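Local coordinates for uncharacterized protein ABO_0056 (PDB 3H35) that is of unknown function but belongs to the abortive infection alpha family, consistent with a possible role in bacterial defence against phage, at residues Ala70-Arg84 against Leu152-Ile164. Residues are numbered along the deposited sequence; the frame is centred on the assembly and turned at random.
Sequences AFALLTLYSGSRFSR and LPKLSIRRETLRI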
# COMPACT_ATOMS: atom_id res chain seq x y z
N ALA A 70 -21.54 -4.46 -6.39
CA ALA A 70 -20.62 -3.53 -6.99
C ALA A 70 -21.12 -2.10 -6.72
O ALA A 70 -22.33 -1.85 -6.80
CB ALA A 70 -20.48 -3.81 -8.50
N PHE A 71 -20.21 -1.18 -6.37
CA PHE A 71 -20.61 0.21 -6.14
C PHE A 71 -19.86 1.19 -7.03
O PHE A 71 -18.81 0.84 -7.57
CB PHE A 71 -20.44 0.57 -4.66
CG PHE A 71 -21.35 -0.21 -3.76
CD1 PHE A 71 -22.64 0.23 -3.51
CD2 PHE A 71 -20.93 -1.42 -3.19
CE1 PHE A 71 -23.51 -0.51 -2.68
CE2 PHE A 71 -21.79 -2.18 -2.38
CZ PHE A 71 -23.08 -1.72 -2.12
N ALA A 72 -20.41 2.39 -7.19
CA ALA A 72 -19.75 3.44 -7.94
C ALA A 72 -18.48 3.89 -7.21
O ALA A 72 -18.47 4.03 -5.98
CB ALA A 72 -20.69 4.64 -8.18
N LEU A 73 -17.43 4.08 -7.97
CA LEU A 73 -16.15 4.52 -7.46
C LEU A 73 -15.64 5.64 -8.32
O LEU A 73 -15.60 5.53 -9.54
CB LEU A 73 -15.16 3.34 -7.52
CG LEU A 73 -13.80 3.49 -6.83
CD1 LEU A 73 -14.01 3.74 -5.32
CD2 LEU A 73 -12.96 2.24 -7.08
N LEU A 74 -15.27 6.74 -7.71
CA LEU A 74 -14.56 7.79 -8.44
C LEU A 74 -13.11 7.72 -8.02
O LEU A 74 -12.80 7.67 -6.82
CB LEU A 74 -15.10 9.19 -8.10
CG LEU A 74 -16.57 9.54 -8.40
CD1 LEU A 74 -16.80 11.03 -7.99
CD2 LEU A 74 -16.90 9.28 -9.85
N THR A 75 -12.22 7.66 -8.99
CA THR A 75 -10.81 7.62 -8.72
C THR A 75 -10.15 8.86 -9.31
O THR A 75 -10.37 9.20 -10.46
CB THR A 75 -10.22 6.32 -9.31
OG1 THR A 75 -10.90 5.16 -8.76
CG2 THR A 75 -8.74 6.27 -9.04
N LEU A 76 -9.36 9.55 -8.49
CA LEU A 76 -8.57 10.66 -8.93
C LEU A 76 -7.18 10.15 -9.22
O LEU A 76 -6.50 9.58 -8.35
CB LEU A 76 -8.53 11.77 -7.89
CG LEU A 76 -9.87 12.46 -7.61
CD1 LEU A 76 -9.72 13.51 -6.47
CD2 LEU A 76 -10.46 13.09 -8.88
N TYR A 77 -6.81 10.35 -10.48
CA TYR A 77 -5.53 9.99 -11.02
C TYR A 77 -4.69 11.22 -11.27
O TYR A 77 -5.18 12.24 -11.75
CB TYR A 77 -5.70 9.32 -12.37
CG TYR A 77 -6.13 7.90 -12.29
CD1 TYR A 77 -5.21 6.88 -12.20
CD2 TYR A 77 -7.47 7.57 -12.30
CE1 TYR A 77 -5.63 5.52 -12.12
CE2 TYR A 77 -7.90 6.23 -12.24
CZ TYR A 77 -6.97 5.23 -12.14
OH TYR A 77 -7.40 3.94 -12.06
N SER A 78 -3.39 11.07 -11.05
CA SER A 78 -2.47 12.18 -11.10
C SER A 78 -2.36 12.79 -12.47
O SER A 78 -2.07 13.96 -12.59
CB SER A 78 -1.08 11.72 -10.65
OG SER A 78 -0.58 10.71 -11.50
N GLY A 79 -2.59 11.99 -13.50
CA GLY A 79 -2.52 12.47 -14.86
C GLY A 79 -3.89 12.45 -15.53
O GLY A 79 -4.89 12.04 -14.93
N SER A 80 -3.90 12.88 -16.79
CA SER A 80 -5.10 12.94 -17.61
C SER A 80 -5.47 11.57 -18.12
O SER A 80 -4.72 10.61 -18.01
CB SER A 80 -4.87 13.82 -18.84
OG SER A 80 -4.39 13.00 -19.92
N ARG A 81 -6.66 11.50 -18.72
CA ARG A 81 -7.17 10.27 -19.29
C ARG A 81 -6.34 9.74 -20.46
O ARG A 81 -6.60 8.63 -20.93
CB ARG A 81 -8.61 10.47 -19.76
CG ARG A 81 -8.76 11.36 -21.02
CD ARG A 81 -10.08 11.06 -21.75
NE ARG A 81 -11.22 11.23 -20.85
CZ ARG A 81 -12.47 10.93 -21.18
NH1 ARG A 81 -13.43 11.12 -20.33
NH2 ARG A 81 -12.77 10.48 -22.40
N PHE A 82 -5.38 10.51 -20.96
CA PHE A 82 -4.48 9.96 -21.95
C PHE A 82 -3.11 9.63 -21.34
O PHE A 82 -2.22 9.23 -22.05
CB PHE A 82 -4.38 10.89 -23.16
CG PHE A 82 -5.73 11.18 -23.79
CD1 PHE A 82 -6.43 10.16 -24.45
CD2 PHE A 82 -6.32 12.44 -23.66
CE1 PHE A 82 -7.70 10.40 -25.01
CE2 PHE A 82 -7.58 12.69 -24.21
CZ PHE A 82 -8.28 11.67 -24.89
N SER A 83 -2.97 9.79 -20.02
CA SER A 83 -1.80 9.25 -19.33
C SER A 83 -2.00 9.26 -17.82
O SER A 83 -1.44 10.09 -17.13
CB SER A 83 -0.55 10.05 -19.67
OG SER A 83 0.53 9.51 -18.91
N ARG A 84 -2.80 8.32 -17.33
CA ARG A 84 -3.40 8.43 -15.99
C ARG A 84 -2.42 8.61 -14.82
O ARG A 84 -2.77 9.28 -13.84
CB ARG A 84 -4.25 7.19 -15.72
CG ARG A 84 -5.46 7.02 -16.63
CD ARG A 84 -6.53 7.99 -16.26
NE ARG A 84 -7.78 7.73 -16.95
CZ ARG A 84 -8.87 8.50 -16.84
NH1 ARG A 84 -8.85 9.58 -16.04
NH2 ARG A 84 -9.98 8.18 -17.51
N LEU A 152 -1.31 19.05 -8.97
CA LEU A 152 -1.41 18.05 -10.03
C LEU A 152 -2.41 18.54 -11.08
O LEU A 152 -3.56 18.15 -11.11
CB LEU A 152 -1.85 16.72 -9.44
CG LEU A 152 -0.75 16.19 -8.49
CD1 LEU A 152 -1.33 15.42 -7.38
CD2 LEU A 152 0.28 15.41 -9.24
N PRO A 153 -1.96 19.44 -11.95
CA PRO A 153 -2.89 20.18 -12.77
C PRO A 153 -3.65 19.32 -13.77
O PRO A 153 -4.73 19.69 -14.15
CB PRO A 153 -1.99 21.21 -13.47
CG PRO A 153 -0.69 20.57 -13.53
CD PRO A 153 -0.56 19.75 -12.30
N LYS A 154 -3.08 18.19 -14.17
CA LYS A 154 -3.73 17.27 -15.11
C LYS A 154 -4.64 16.21 -14.44
O LYS A 154 -5.26 15.38 -15.13
CB LYS A 154 -2.64 16.61 -15.98
CG LYS A 154 -2.04 17.66 -16.93
CD LYS A 154 -0.66 17.36 -17.43
CE LYS A 154 -0.09 18.63 -18.10
NZ LYS A 154 1.43 18.55 -18.18
N LEU A 155 -4.75 16.27 -13.11
CA LEU A 155 -5.59 15.36 -12.32
C LEU A 155 -6.89 15.05 -13.04
O LEU A 155 -7.57 15.96 -13.51
CB LEU A 155 -5.97 16.02 -10.98
CG LEU A 155 -6.54 15.16 -9.88
CD1 LEU A 155 -5.44 14.28 -9.26
CD2 LEU A 155 -7.19 16.04 -8.79
N SER A 156 -7.25 13.79 -13.10
CA SER A 156 -8.53 13.43 -13.71
C SER A 156 -9.36 12.50 -12.85
O SER A 156 -8.82 11.63 -12.11
CB SER A 156 -8.31 12.79 -15.10
OG SER A 156 -7.45 11.67 -14.99
N ILE A 157 -10.67 12.65 -13.01
CA ILE A 157 -11.63 11.73 -12.42
C ILE A 157 -11.81 10.60 -13.39
O ILE A 157 -12.02 10.82 -14.57
CB ILE A 157 -13.02 12.32 -12.27
CG1 ILE A 157 -12.97 13.58 -11.40
CG2 ILE A 157 -13.97 11.26 -11.66
CD1 ILE A 157 -14.31 14.27 -11.17
N ARG A 158 -11.76 9.39 -12.87
CA ARG A 158 -12.16 8.24 -13.63
C ARG A 158 -13.24 7.50 -12.89
O ARG A 158 -13.07 7.17 -11.71
CB ARG A 158 -10.99 7.32 -13.90
CG ARG A 158 -11.34 6.21 -14.85
CD ARG A 158 -10.09 5.44 -15.30
NE ARG A 158 -10.38 4.49 -16.38
CZ ARG A 158 -10.56 3.17 -16.21
NH1 ARG A 158 -10.80 2.39 -17.27
NH2 ARG A 158 -10.48 2.62 -15.01
N ARG A 159 -14.33 7.23 -13.60
CA ARG A 159 -15.42 6.45 -13.08
C ARG A 159 -15.08 4.97 -13.14
O ARG A 159 -14.80 4.42 -14.19
CB ARG A 159 -16.71 6.74 -13.82
CG ARG A 159 -17.26 8.15 -13.63
CD ARG A 159 -18.38 8.40 -14.61
NE ARG A 159 -19.15 9.58 -14.29
CZ ARG A 159 -20.27 9.92 -14.90
NH1 ARG A 159 -20.76 9.15 -15.88
NH2 ARG A 159 -20.92 11.00 -14.51
N GLU A 160 -15.13 4.33 -11.98
CA GLU A 160 -14.78 2.94 -11.85
C GLU A 160 -15.85 2.22 -10.98
O GLU A 160 -16.85 2.82 -10.56
CB GLU A 160 -13.37 2.83 -11.26
CG GLU A 160 -12.29 3.48 -12.17
CD GLU A 160 -10.88 3.36 -11.63
OE1 GLU A 160 -10.68 3.29 -10.40
OE2 GLU A 160 -9.95 3.34 -12.46
N THR A 161 -15.63 0.94 -10.76
CA THR A 161 -16.53 0.12 -9.99
C THR A 161 -15.79 -0.58 -8.84
O THR A 161 -14.75 -1.21 -9.05
CB THR A 161 -17.18 -0.91 -10.91
OG1 THR A 161 -17.78 -0.22 -12.03
CG2 THR A 161 -18.23 -1.71 -10.14
N LEU A 162 -16.33 -0.46 -7.63
CA LEU A 162 -15.71 -1.03 -6.44
C LEU A 162 -16.26 -2.40 -6.23
O LEU A 162 -17.47 -2.56 -6.25
CB LEU A 162 -16.04 -0.17 -5.21
CG LEU A 162 -15.54 -0.60 -3.83
CD1 LEU A 162 -13.99 -0.51 -3.78
CD2 LEU A 162 -16.22 0.29 -2.75
N ARG A 163 -15.39 -3.38 -6.01
CA ARG A 163 -15.78 -4.74 -5.66
C ARG A 163 -14.83 -5.35 -4.65
O ARG A 163 -13.71 -4.92 -4.55
CB ARG A 163 -15.69 -5.66 -6.86
CG ARG A 163 -16.45 -5.22 -8.03
CD ARG A 163 -15.98 -6.05 -9.21
NE ARG A 163 -16.51 -5.39 -10.37
CZ ARG A 163 -17.75 -5.50 -10.79
NH1 ARG A 163 -18.61 -6.29 -10.17
NH2 ARG A 163 -18.13 -4.81 -11.84
N ILE A 164 -15.27 -6.43 -4.00
CA ILE A 164 -14.41 -7.24 -3.16
C ILE A 164 -13.36 -7.93 -4.02
O ILE A 164 -13.63 -8.32 -5.14
CB ILE A 164 -15.23 -8.29 -2.34
CG1 ILE A 164 -14.40 -8.81 -1.16
CG2 ILE A 164 -15.69 -9.50 -3.21
CD1 ILE A 164 -15.27 -9.42 -0.08
O HOH W 1 -0.92 16.49 -13.08
O HOH W 2 -10.58 5.43 -19.08
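The Tyr77 ring meets the Glu160 carboxylate at its edge, OE2 lying in the ring plane, while CD of Arg84 rests on one ring face, offset toward the rim. The Tyr77, Arg158 and Glu160 side chains project from one face of an antiparallel β-ladder joining 71-77 to 156-164, the two inner strands of a four-stranded sheet, and Arg84 folds back over it from the loop after 71-77. The Arg84 guanidinium is itself sandwiched: CD of Arg158 lies 3.3 Å above one face of its plane, CA of Arg81 is centred over the opposite face, and a water sits at the edge. That same water is held by Arg158 NE, so it bridges two arginines whose guanidinium planes are turned 71° apart.

The ladder's paired backbone hydrogen bonds run from Phe71 with Leu162 to Tyr77 with Ser156. Glu160 shows how a buried carboxylate can be satisfied within such a ladder. Tyr77 OH donates to its OE2 on the syn side (2.6 Å), whereas Arg158 NH2 forms a salt bridge with the same oxygen from the anti side (2.7 Å). Thr75 OG1 donates to OE1 across a modelled 2.5 Å, so short that its exact length is doubtful, and Arg90 from strand 87-91 adds a second salt bridge there. Gripped at both oxygens, the carboxylate is held against rotation.

On the other face, Leu76 and Ile157 lie alongside each other, CD2 to CG1 at 3.6 Å, and Leu74 CD2 reaches both Ile157 and the aliphatic part of Arg159. Helices 129-137 and 139-151 pack against this side.

At the start of strand 156-164, Ser156 turns its hydroxyl between backbone N and carbonyl carbon (chi1 56°), toward the loop that follows Tyr77. There OG accepts a weak bond from Arg84 NH1 and donates to Gly79 O at 2.6 Å, in the carbonyl plane.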